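Long-range contact in YARHG domain-containing protein (Legionella pneumophila subsp. pneumophila, PDB 4G2A), which is of unknown function but possibly binds a nutrient, and carries a YARHG domain at its C-terminal end: residues N49-N54 and L134-I139. Numbering follows the deposited sequence.
Sequences NFTFKN and LATVNI
Ile139 packs between Phe50 and Phe52 on the buried face of two antiparallel strands. Its CG1 branch lies 3.5 Å from CE2 of Phe52, and its CB sits at the edge of that ring, in plane. The CG2 branch of Ile139 goes the other way and meets CD2 of Phe50 at 3.8 Å. Phe52 CG lies anti to its carbonyl carbon (chi1 -67°), which puts the ring edge beside Ile139. Val137 shares this face, where Phe131, Met64 and Trp127 add to the packing. The backbones are joined by paired bonds at Phe50 with Ile139 and at Phe52 with Val137. Asn54 N extends the pairing to Ala135 O at 2.8 Å, just ahead of strand 136-150.

The other face is looser and partly open to solvent. Here Asn49 and Asn138 join their amides head to tail. ND2 of Asn49 reaches OD1 of Asn138 at 2.8 Å in a nearly straight bond. ND2 of Asn138 returns a bond to OD1 of Asn49 at 3.0 Å. The amide planes are 34° apart, so the pair is twisted rather than flat. Thr51 and Thr136 touch through their CG2 methyls at 3.4 Å, while OG1 of Thr51 is hydrogen-bonded to OG of Ser25. The aliphatic part of Lys53 passes OG1 of Thr136, and its end runs beside Leu134, which is exposed.

Strand 43-54 thus lies between strands 21-33 and 136-150, antiparallel to both, in the beta-rich domain, with alternate residues facing the core and the solvent.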
loop_
_atom_site.group_PDB
_atom_site.type_symbol
_atom_site.label_atom_id
_atom_site.label_comp_id
_atom_site.label_asym_id
_atom_site.label_seq_id
_atom_site.Cartn_x
_atom_site.Cartn_y
_atom_site.Cartn_z
ATOM N N ASN A 49 -5.521 14.838 -6.473
ATOM C CA ASN A 49 -5.750 16.175 -6.953
ATOM C C ASN A 49 -4.582 17.021 -6.522
ATOM O O ASN A 49 -4.006 16.768 -5.468
ATOM C CB ASN A 49 -7.103 16.757 -6.491
ATOM C CG ASN A 49 -7.548 17.847 -7.438
ATOM O OD1 ASN A 49 -8.125 17.577 -8.492
ATOM N ND2 ASN A 49 -7.209 19.099 -7.137
ATOM N N PHE A 50 -4.193 17.986 -7.368
ATOM C CA PHE A 50 -3.061 18.878 -7.140
ATOM C C PHE A 50 -3.418 20.262 -7.601
ATOM O O PHE A 50 -4.055 20.430 -8.647
ATOM C CB PHE A 50 -1.793 18.408 -7.891
ATOM C CG PHE A 50 -1.504 16.932 -7.846
ATOM C CD1 PHE A 50 -0.783 16.380 -6.790
ATOM C CD2 PHE A 50 -1.973 16.085 -8.842
ATOM C CE1 PHE A 50 -0.561 14.991 -6.718
ATOM C CE2 PHE A 50 -1.748 14.707 -8.772
ATOM C CZ PHE A 50 -1.032 14.172 -7.713
ATOM N N THR A 51 -2.986 21.256 -6.840
ATOM C CA THR A 51 -3.227 22.655 -7.168
ATOM C C THR A 51 -1.859 23.276 -7.349
ATOM O O THR A 51 -1.012 23.161 -6.465
ATOM C CB THR A 51 -4.090 23.325 -6.071
ATOM O OG1 THR A 51 -5.241 22.529 -5.797
ATOM C CG2 THR A 51 -4.529 24.700 -6.434
ATOM N N PHE A 52 -1.627 23.870 -8.503
ATOM C CA PHE A 52 -0.363 24.523 -8.851
ATOM C C PHE A 52 -0.592 25.983 -9.088
ATOM O O PHE A 52 -1.616 26.335 -9.675
ATOM C CB PHE A 52 0.244 23.904 -10.119
ATOM C CG PHE A 52 0.699 22.473 -9.977
ATOM C CD1 PHE A 52 1.977 22.178 -9.523
ATOM C CD2 PHE A 52 -0.135 21.425 -10.335
ATOM C CE1 PHE A 52 2.400 20.858 -9.408
ATOM C CE2 PHE A 52 0.288 20.106 -10.224
ATOM C CZ PHE A 52 1.557 19.826 -9.775
ATOM N N LYS A 53 0.350 26.839 -8.677
ATOM C CA LYS A 53 0.218 28.263 -8.938
ATOM C C LYS A 53 1.431 28.827 -9.714
ATOM O O LYS A 53 2.586 28.627 -9.320
ATOM C CB LYS A 53 -0.017 29.083 -7.651
ATOM C CG LYS A 53 -0.485 30.506 -7.980
ATOM C CD LYS A 53 -0.624 31.419 -6.778
ATOM C CE LYS A 53 -0.699 32.893 -7.159
ATOM N NZ LYS A 53 0.659 33.502 -7.323
ATOM N N ASN A 54 1.140 29.558 -10.809
ATOM C CA ASN A 54 2.133 30.291 -11.570
ATOM C C ASN A 54 2.476 31.551 -10.756
ATOM O O ASN A 54 1.595 32.376 -10.522
ATOM C CB ASN A 54 1.603 30.642 -12.965
ATOM C CG ASN A 54 2.583 31.440 -13.803
ATOM O OD1 ASN A 54 3.773 31.501 -13.514
ATOM N ND2 ASN A 54 2.120 32.025 -14.885
ATOM N N LEU A 134 -0.123 34.635 -13.399
ATOM C CA LEU A 134 -0.423 34.436 -11.966
ATOM C C LEU A 134 -1.569 33.416 -11.678
ATOM O O LEU A 134 -2.111 33.382 -10.562
ATOM C CB LEU A 134 -0.716 35.791 -11.275
ATOM C CG LEU A 134 0.492 36.731 -11.113
ATOM C CD1 LEU A 134 0.062 38.083 -10.587
ATOM C CD2 LEU A 134 1.593 36.109 -10.214
ATOM N N ALA A 135 -1.868 32.546 -12.655
ATOM C CA ALA A 135 -2.973 31.604 -12.593
ATOM C C ALA A 135 -2.658 30.285 -11.898
ATOM O O ALA A 135 -1.506 29.887 -11.764
ATOM C CB ALA A 135 -3.478 31.323 -13.991
ATOM N N THR A 136 -3.734 29.627 -11.429
ATOM C CA THR A 136 -3.762 28.331 -10.763
ATOM C C THR A 136 -4.223 27.271 -11.794
ATOM O O THR A 136 -5.142 27.516 -12.581
ATOM C CB THR A 136 -4.692 28.409 -9.520
ATOM O OG1 THR A 136 -4.158 29.329 -8.567
ATOM C CG2 THR A 136 -4.892 27.075 -8.842
ATOM N N VAL A 137 -3.589 26.118 -11.792
ATOM C CA VAL A 137 -3.973 25.027 -12.690
ATOM C C VAL A 137 -4.260 23.817 -11.822
ATOM O O VAL A 137 -3.500 23.518 -10.900
ATOM C CB VAL A 137 -2.924 24.756 -13.816
ATOM C CG1 VAL A 137 -3.143 23.414 -14.505
ATOM C CG2 VAL A 137 -2.943 25.884 -14.844
ATOM N N ASN A 138 -5.397 23.168 -12.082
ATOM C CA ASN A 138 -5.794 21.952 -11.384
ATOM C C ASN A 138 -5.295 20.723 -12.158
ATOM O O ASN A 138 -5.508 20.628 -13.373
ATOM C CB ASN A 138 -7.304 21.893 -11.220
ATOM C CG ASN A 138 -7.707 20.902 -10.159
ATOM O OD1 ASN A 138 -7.641 21.193 -8.970
ATOM N ND2 ASN A 138 -8.077 19.695 -10.558
ATOM N N ILE A 139 -4.593 19.812 -11.459
ATOM C CA ILE A 139 -4.107 18.558 -12.029
ATOM C C ILE A 139 -4.777 17.443 -11.260
ATOM O O ILE A 139 -4.812 17.486 -10.038
ATOM C CB ILE A 139 -2.533 18.415 -12.075
ATOM C CG1 ILE A 139 -1.847 19.548 -12.926
ATOM C CG2 ILE A 139 -2.091 17.004 -12.560
ATOM C CD1 ILE A 139 -2.243 19.660 -14.432
#